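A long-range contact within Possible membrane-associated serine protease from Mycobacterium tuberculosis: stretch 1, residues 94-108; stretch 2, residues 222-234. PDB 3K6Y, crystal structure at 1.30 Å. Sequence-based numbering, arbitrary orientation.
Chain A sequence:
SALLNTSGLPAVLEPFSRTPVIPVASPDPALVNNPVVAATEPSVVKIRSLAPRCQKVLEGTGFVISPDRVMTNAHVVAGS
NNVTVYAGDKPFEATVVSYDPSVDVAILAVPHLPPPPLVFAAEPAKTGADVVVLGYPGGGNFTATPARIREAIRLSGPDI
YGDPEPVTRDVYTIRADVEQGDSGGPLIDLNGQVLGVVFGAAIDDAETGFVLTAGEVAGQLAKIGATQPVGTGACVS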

ATOM      1  N   ALA A  94       4.517 -15.051 -10.296  1.00 12.58           N
ATOM      2  CA  ALA A  94       4.408 -13.673 -10.752  1.00 11.50           C
ATOM      3  C   ALA A  94       4.992 -12.742  -9.705  1.00 10.99           C
ATOM      4  O   ALA A  94       5.006 -13.041  -8.500  1.00 12.39           O
ATOM      5  CB  ALA A  94       2.989 -13.333 -11.029  1.00 12.62           C
ATOM      6  N   THR A  95       5.459 -11.593 -10.174  1.00 10.08           N
ATOM      7  CA  THR A  95       5.946 -10.501  -9.328  1.00 10.62           C
ATOM      8  C   THR A  95       5.118  -9.265  -9.662  1.00  9.81           C
ATOM      9  O   THR A  95       4.925  -8.957 -10.835  1.00 10.22           O
ATOM     10  CB  THR A  95       7.468 -10.214  -9.626  1.00 11.89           C
ATOM     11  OG1 THR A  95       8.206 -11.406  -9.325  1.00 15.65           O
ATOM     12  CG2 THR A  95       7.985  -9.097  -8.745  1.00 13.54           C
ATOM     13  N   VAL A  96       4.672  -8.534  -8.646  1.00  9.05           N
ATOM     14  CA  VAL A  96       3.957  -7.284  -8.891  1.00  8.79           C
ATOM     15  C   VAL A  96       5.025  -6.190  -9.112  1.00  8.45           C
ATOM     16  O   VAL A  96       5.734  -5.815  -8.178  1.00  9.99           O
ATOM     17  CB  VAL A  96       3.058  -6.910  -7.696  1.00  9.12           C
ATOM     18  CG1 VAL A  96       2.315  -5.638  -8.003  1.00 10.04           C
ATOM     19  CG2 VAL A  96       2.075  -8.045  -7.374  1.00 10.99           C
ATOM     20  N   VAL A  97       5.150  -5.693 -10.342  1.00  8.13           N
ATOM     21  CA  VAL A  97       6.184  -4.712 -10.652  1.00  9.02           C
ATOM     22  C   VAL A  97       5.659  -3.306 -10.841  1.00  9.10           C
ATOM     23  O   VAL A  97       6.440  -2.350 -10.853  1.00  9.23           O
ATOM     24  CB  VAL A  97       7.059  -5.137 -11.875  1.00  9.22           C
ATOM     25  CG1 VAL A  97       7.754  -6.450 -11.574  1.00 11.00           C
ATOM     26  CG2 VAL A  97       6.240  -5.227 -13.160  1.00 10.57           C
ATOM     27  N   SER A  98       4.340  -3.165 -10.961  1.00  9.32           N
ATOM     28  CA  SER A  98       3.700  -1.850 -10.967  1.00  9.68           C
ATOM     29  C   SER A  98       2.355  -2.028 -10.286  1.00  9.14           C
ATOM     30  O   SER A  98       1.671  -3.024 -10.495  1.00  9.32           O
ATOM     31  CB  SER A  98       3.545  -1.322 -12.394  1.00 11.61           C
ATOM     32  OG  SER A  98       2.883  -0.080 -12.426  1.00 13.15           O
ATOM     33  N   TYR A  99       1.994  -1.054  -9.466  1.00  9.40           N
ATOM     34  CA  TYR A  99       0.797  -1.137  -8.652  1.00  9.73           C
ATOM     35  C   TYR A  99       0.304   0.285  -8.448  1.00  9.91           C
ATOM     36  O   TYR A  99       1.006   1.111  -7.851  1.00 11.03           O
ATOM     37  CB  TYR A  99       1.108  -1.835  -7.321  1.00 10.60           C
ATOM     38  CG  TYR A  99      -0.087  -1.971  -6.404  1.00 10.07           C
ATOM     39  CD1 TYR A  99      -0.940  -3.071  -6.475  1.00 10.64           C
ATOM     40  CD2 TYR A  99      -0.350  -0.997  -5.448  1.00 12.72           C
ATOM     41  CE1 TYR A  99      -2.026  -3.183  -5.620  1.00 11.26           C
ATOM     42  CE2 TYR A  99      -1.439  -1.103  -4.602  1.00 12.69           C
ATOM     43  CZ  TYR A  99      -2.269  -2.188  -4.703  1.00 11.12           C
ATOM     44  OH  TYR A  99      -3.345  -2.283  -3.861  1.00 12.81           O
ATOM     45  N   ASP A 100      -0.907   0.576  -8.922  1.00  9.94           N
ATOM     46  CA  ASP A 100      -1.463   1.927  -8.862  1.00 10.95           C
ATOM     47  C   ASP A 100      -2.906   1.821  -8.357  1.00 11.03           C
ATOM     48  O   ASP A 100      -3.815   1.437  -9.084  1.00 10.92           O
ATOM     49  CB  ASP A 100      -1.419   2.593 -10.239  1.00 12.22           C
ATOM     50  CG  ASP A 100      -1.880   4.035 -10.212  1.00 13.57           C
ATOM     51  OD1 ASP A 100      -2.739   4.375  -9.371  1.00 14.02           O
ATOM     52  OD2 ASP A 100      -1.402   4.818 -11.068  1.00 16.13           O
ATOM     53  N   PRO A 101      -3.127   2.140  -7.078  1.00 11.84           N
ATOM     54  CA  PRO A 101      -4.444   1.995  -6.475  1.00 13.02           C
ATOM     55  C   PRO A 101      -5.390   3.136  -6.811  1.00 13.04           C
ATOM     56  O   PRO A 101      -6.565   3.068  -6.434  1.00 14.28           O
ATOM     57  CB  PRO A 101      -4.117   1.993  -4.983  1.00 14.32           C
ATOM     58  CG  PRO A 101      -2.940   2.880  -4.866  1.00 14.98           C
ATOM     59  CD  PRO A 101      -2.111   2.590  -6.106  1.00 13.17           C
ATOM     60  N   SER A 102      -4.889   4.168  -7.482  1.00 13.28           N
ATOM     61  CA  SER A 102      -5.716   5.306  -7.891  1.00 14.35           C
ATOM     62  C   SER A 102      -6.382   4.970  -9.207  1.00 13.88           C
ATOM     63  O   SER A 102      -7.609   5.033  -9.330  1.00 16.31           O
ATOM     64  CB  SER A 102      -4.881   6.581  -8.016  1.00 15.60           C
ATOM     65  OG  SER A 102      -4.278   6.929  -6.774  1.00 19.71           O
ATOM     66  N   VAL A 103      -5.584   4.614 -10.211  1.00 12.65           N
ATOM     67  CA  VAL A 103      -6.146   4.182 -11.481  1.00 12.65           C
ATOM     68  C   VAL A 103      -6.788   2.782 -11.306  1.00 12.37           C
ATOM     69  O   VAL A 103      -7.788   2.478 -11.963  1.00 12.67           O
ATOM     70  CB  VAL A 103      -5.063   4.185 -12.584  1.00 13.31           C
ATOM     71  CG1 VAL A 103      -5.608   3.651 -13.888  1.00 15.02           C
ATOM     72  CG2 VAL A 103      -4.497   5.594 -12.793  1.00 15.46           C
ATOM     73  N   ASP A 104      -6.227   1.969 -10.392  1.00 11.37           N
ATOM     74  CA  ASP A 104      -6.638   0.581 -10.098  1.00 10.93           C
ATOM     75  C   ASP A 104      -6.082  -0.394 -11.134  1.00 10.59           C
ATOM     76  O   ASP A 104      -6.843  -1.145 -11.750  1.00 11.13           O
ATOM     77  CB  ASP A 104      -8.151   0.410  -9.889  1.00 12.13           C
ATOM     78  CG  ASP A 104      -8.508  -0.901  -9.207  1.00 11.55           C
ATOM     79  OD1 ASP A 104      -9.729  -1.170  -9.060  1.00 13.27           O
ATOM     80  OD2 ASP A 104      -7.604  -1.675  -8.818  1.00 12.25           O
ATOM     81  N   VAL A 105      -4.759  -0.368 -11.317  1.00 10.10           N
ATOM     82  CA  VAL A 105      -4.104  -1.268 -12.272  1.00 10.23           C
ATOM     83  C   VAL A 105      -2.832  -1.798 -11.650  1.00  9.20           C
ATOM     84  O   VAL A 105      -2.132  -1.057 -10.955  1.00  9.75           O
ATOM     85  CB  VAL A 105      -3.748  -0.539 -13.586  1.00 10.51           C
ATOM     86  CG1 VAL A 105      -2.900  -1.432 -14.519  1.00 12.53           C
ATOM     87  CG2 VAL A 105      -5.003  -0.107 -14.298  1.00 13.64           C
ATOM     88  N   ALA A 106      -2.554  -3.076 -11.891  1.00  8.98           N
ATOM     89  CA  ALA A 106      -1.268  -3.669 -11.549  1.00  8.89           C
ATOM     90  C   ALA A 106      -0.701  -4.332 -12.785  1.00  8.40           C
ATOM     91  O   ALA A 106      -1.451  -4.845 -13.635  1.00  9.44           O
ATOM     92  CB  ALA A 106      -1.406  -4.696 -10.400  1.00  9.46           C
ATOM     93  N   ILE A 107       0.628  -4.335 -12.883  1.00  8.46           N
ATOM     94  CA  ILE A 107       1.306  -5.103 -13.926  1.00  9.00           C
ATOM     95  C   ILE A 107       2.163  -6.142 -13.233  1.00  8.37           C
ATOM     96  O   ILE A 107       2.888  -5.833 -12.263  1.00  8.44           O
ATOM     97  CB  ILE A 107       2.173  -4.204 -14.852  1.00  9.77           C
ATOM     98  CG1 ILE A 107       1.264  -3.211 -15.597  1.00 11.57           C
ATOM     99  CG2 ILE A 107       2.976  -5.068 -15.848  1.00 10.52           C
ATOM    100  CD1 ILE A 107       2.005  -2.173 -16.465  1.00 13.15           C
ATOM    101  N   LEU A 108       2.038  -7.372 -13.737  1.00  8.02           N
ATOM    102  CA  LEU A 108       2.778  -8.506 -13.215  1.00  8.71           C
ATOM    103  C   LEU A 108       3.847  -8.924 -14.184  1.00  8.03           C
ATOM    104  O   LEU A 108       3.595  -9.034 -15.392  1.00  8.70           O
ATOM    105  CB  LEU A 108       1.825  -9.696 -13.013  1.00  8.93           C
ATOM    106  CG  LEU A 108       0.558  -9.400 -12.226  1.00 10.00           C
ATOM    107  CD1 LEU A 108      -0.290 -10.642 -12.136  1.00 11.01           C
ATOM    108  CD2 LEU A 108       0.825  -8.883 -10.827  1.00 11.57           C
ATOM    109  N   ALA A 222       4.123   2.879 -19.014  1.00 14.05           N
ATOM    110  CA  ALA A 222       5.438   3.475 -18.800  1.00 14.93           C
ATOM    111  C   ALA A 222       6.312   2.746 -17.809  1.00 14.21           C
ATOM    112  O   ALA A 222       7.528   2.913 -17.840  1.00 14.98           O
ATOM    113  CB  ALA A 222       5.333   4.949 -18.421  1.00 15.12           C
ATOM    114  N   LYS A 223       5.702   1.920 -16.942  1.00 13.17           N
ATOM    115  CA  LYS A 223       6.447   1.168 -15.950  1.00 13.27           C
ATOM    116  C   LYS A 223       6.557  -0.287 -16.332  1.00 11.67           C
ATOM    117  O   LYS A 223       6.974  -1.076 -15.514  1.00 12.36           O
ATOM    118  CB  LYS A 223       5.816   1.280 -14.555  1.00 14.41           C
ATOM    119  CG  LYS A 223       6.765   0.887 -13.423  1.00 17.34           C
ATOM    120  CD  LYS A 223       6.371   1.522 -12.093  1.00 17.77           C
ATOM    121  CE  LYS A 223       7.238   0.964 -10.970  1.00 18.73           C
ATOM    122  NZ  LYS A 223       6.930   1.641  -9.661  1.00 17.78           N
ATOM    123  N   ILE A 224       6.247  -0.648 -17.587  1.00 10.80           N
ATOM    124  CA  ILE A 224       6.238  -2.074 -17.952  1.00 10.91           C
ATOM    125  C   ILE A 224       7.636  -2.700 -17.876  1.00 10.46           C
ATOM    126  O   ILE A 224       7.773  -3.905 -17.721  1.00 11.14           O
ATOM    127  CB  ILE A 224       5.609  -2.307 -19.335  1.00 10.67           C
ATOM    128  CG1 ILE A 224       5.208  -3.772 -19.510  1.00 11.77           C
ATOM    129  CG2 ILE A 224       6.537  -1.808 -20.479  1.00 11.74           C
ATOM    130  CD1 ILE A 224       4.415  -4.010 -20.805  1.00 11.58           C
ATOM    131  N   GLY A 225       8.679  -1.883 -17.948  1.00 10.24           N
ATOM    132  CA  GLY A 225      10.037  -2.383 -17.890  1.00 11.14           C
ATOM    133  C   GLY A 225      10.534  -2.644 -16.490  1.00 11.49           C
ATOM    134  O   GLY A 225      11.656  -3.091 -16.320  1.00 13.32           O
ATOM    135  N   ALA A 226       9.704  -2.368 -15.485  1.00 11.22           N
ATOM    136  CA  ALA A 226      10.082  -2.656 -14.112  1.00 12.03           C
ATOM    137  C   ALA A 226      10.260  -4.153 -13.871  1.00 11.97           C
ATOM    138  O   ALA A 226       9.613  -5.009 -14.491  1.00 12.03           O
ATOM    139  CB  ALA A 226       9.056  -2.104 -13.180  1.00 12.55           C
ATOM    140  N   THR A 227      11.176  -4.450 -12.964  1.00 12.80           N
ATOM    141  CA  THR A 227      11.503  -5.812 -12.634  1.00 13.36           C
ATOM    142  C   THR A 227      11.433  -6.115 -11.135  1.00 12.63           C
ATOM    143  O   THR A 227      11.231  -7.257 -10.754  1.00 14.24           O
ATOM    144  CB  THR A 227      12.925  -6.173 -13.118  1.00 14.34           C
ATOM    145  OG1 THR A 227      13.853  -5.188 -12.658  1.00 18.50           O
ATOM    146  CG2 THR A 227      12.994  -6.243 -14.649  1.00 16.41           C
ATOM    147  N   GLN A 228      11.549  -5.089 -10.290  1.00 12.79           N
ATOM    148  CA  GLN A 228      11.589  -5.305  -8.843  1.00 12.82           C
ATOM    149  C   GLN A 228      10.195  -5.297  -8.244  1.00 12.01           C
ATOM    150  O   GLN A 228       9.325  -4.591  -8.735  1.00 12.04           O
ATOM    151  CB  GLN A 228      12.439  -4.213  -8.200  1.00 13.42           C
ATOM    152  CG  GLN A 228      13.865  -4.207  -8.674  1.00 16.58           C
ATOM    153  CD  GLN A 228      14.475  -5.563  -8.579  1.00 18.77           C
ATOM    154  OE1 GLN A 228      14.492  -6.186  -7.506  1.00 22.39           O
ATOM    155  NE2 GLN A 228      14.953  -6.074  -9.716  1.00 22.78           N
ATOM    156  N   PRO A 229       9.965  -6.058  -7.172  1.00 11.40           N
ATOM    157  CA  PRO A 229       8.621  -6.020  -6.580  1.00 11.00           C
ATOM    158  C   PRO A 229       8.300  -4.689  -5.917  1.00 10.55           C
ATOM    159  O   PRO A 229       9.149  -4.093  -5.245  1.00 12.26           O
ATOM    160  CB  PRO A 229       8.656  -7.123  -5.521  1.00 12.31           C
ATOM    161  CG  PRO A 229      10.101  -7.311  -5.201  1.00 13.54           C
ATOM    162  CD  PRO A 229      10.872  -6.993  -6.477  1.00 12.54           C
ATOM    163  N   VAL A 230       7.056  -4.256  -6.072  1.00 10.28           N
ATOM    164  CA  VAL A 230       6.573  -3.066  -5.376  1.00 12.31           C
ATOM    165  C   VAL A 230       5.545  -3.620  -4.353  1.00 13.67           C
ATOM    166  O   VAL A 230       5.055  -4.746  -4.506  1.00 16.46           O
ATOM    167  CB  VAL A 230       5.985  -2.027  -6.380  1.00 10.97           C
ATOM    168  CG1 VAL A 230       7.063  -1.597  -7.377  1.00 12.43           C
ATOM    169  CG2 VAL A 230       4.747  -2.559  -7.115  1.00 10.96           C
ATOM    170  N   GLY A 231       5.187  -2.872  -3.346  1.00 16.59           N
ATOM    171  CA  GLY A 231       4.207  -3.494  -2.435  1.00 14.37           C
ATOM    172  C   GLY A 231       2.812  -3.609  -3.044  1.00 13.19           C
ATOM    173  O   GLY A 231       2.521  -3.032  -4.106  1.00 13.63           O
ATOM    174  N   THR A 232       1.927  -4.289  -2.326  1.00 11.85           N
ATOM    175  CA  THR A 232       0.526  -4.404  -2.718  1.00 11.34           C
ATOM    176  C   THR A 232      -0.403  -3.657  -1.775  1.00 11.09           C
ATOM    177  O   THR A 232      -1.619  -3.872  -1.796  1.00 11.58           O
ATOM    178  CB  THR A 232       0.097  -5.850  -2.813  1.00 11.61           C
ATOM    179  OG1 THR A 232       0.453  -6.476  -1.581  1.00 13.67           O
ATOM    180  CG2 THR A 232       0.762  -6.537  -4.006  1.00 13.36           C
ATOM    181  N   GLY A 233       0.130  -2.742  -0.974  1.00 11.75           N
ATOM    182  CA  GLY A 233      -0.715  -1.828  -0.219  1.00 13.20           C
ATOM    183  C   GLY A 233      -1.581  -2.481   0.848  1.00 13.29           C
ATOM    184  O   GLY A 233      -1.255  -3.526   1.423  1.00 14.30           O
ATOM    185  N   ALA A 234      -2.708  -1.839   1.131  1.00 13.40           N
ATOM    186  CA  ALA A 234      -3.610  -2.267   2.184  1.00 13.61           C
ATOM    187  C   ALA A 234      -4.628  -3.250   1.647  1.00 13.77           C
ATOM    188  O   ALA A 234      -4.906  -3.316   0.444  1.00 14.68           O
ATOM    189  CB  ALA A 234      -4.324  -1.063   2.774  1.00 14.28           C
TER
HETATM  190  O   HOH W   1       9.140  -2.119  -9.850  1.00 12.21           O
HETATM  191  O   HOH W   2       4.074   1.039  -9.180  1.00 13.61           O

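An irregular segment, Lys-223 to Gly-233, is laid along the outside of a strand, and a single direct backbone hydrogen bond pins the two together. The first contact is at Thr-95, whose CB points toward stretch 2; its methyl CG2 lies 3.8 Å from Pro-229 CA.

Val-96 supplies the anchor. Its carbonyl O accepts from Val-230 N at 2.9 Å, nearly straight at 162°, and the same O lies 3.3 Å from Pro-229 CA in a CA-H...O contact. Pro-229 has no amide proton; the bond comes from the next residue, Val-230. Beside it, Val-96 CG1 meets Val-230 CG2 at 4.0 Å, apolar cover next to a polar link.

Val-97 gives up the most surface to the other stretch. Its N faces inward on the hairpin, donating to Ile-107 O (N to O, 3.0 Å). Water 1 lies 2.9 Å from Val-97 O and 2.7 Å from Gln-228 O, so it can bridge two carbonyls that are both acceptors and cannot bond each other. Val-97 CB packs on Ala-226 CB at 3.9 Å, where a type I turn from Lys-223 to Ala-226 presents the small methyl.

Ser-98 O receives Ile-107 N at 2.9 Å, holding the hairpin together, while Lys-223 CD passes Ser-98 OG at 3.9 Å. Lys-223 NZ ends 3.0 Å from the oxygen of water 2, which also accepts from Tyr-99 N at 3.0 Å.

Tyr-99 works as a platform: its CB touches Val-230 CG2 at 3.7 Å, and Thr-232 CA sits over one ring face, 4.0 Å from the centroid, as a CH-pi contact. Nearby Gly-233 has positive phi, which favours glycine, and an ideal CB there would come within 3.4 Å of Tyr-99 OH.

After the turn, Ile-107 CG2 reaches Ile-224 CG1 at 4.5 Å, a loose apolar closure.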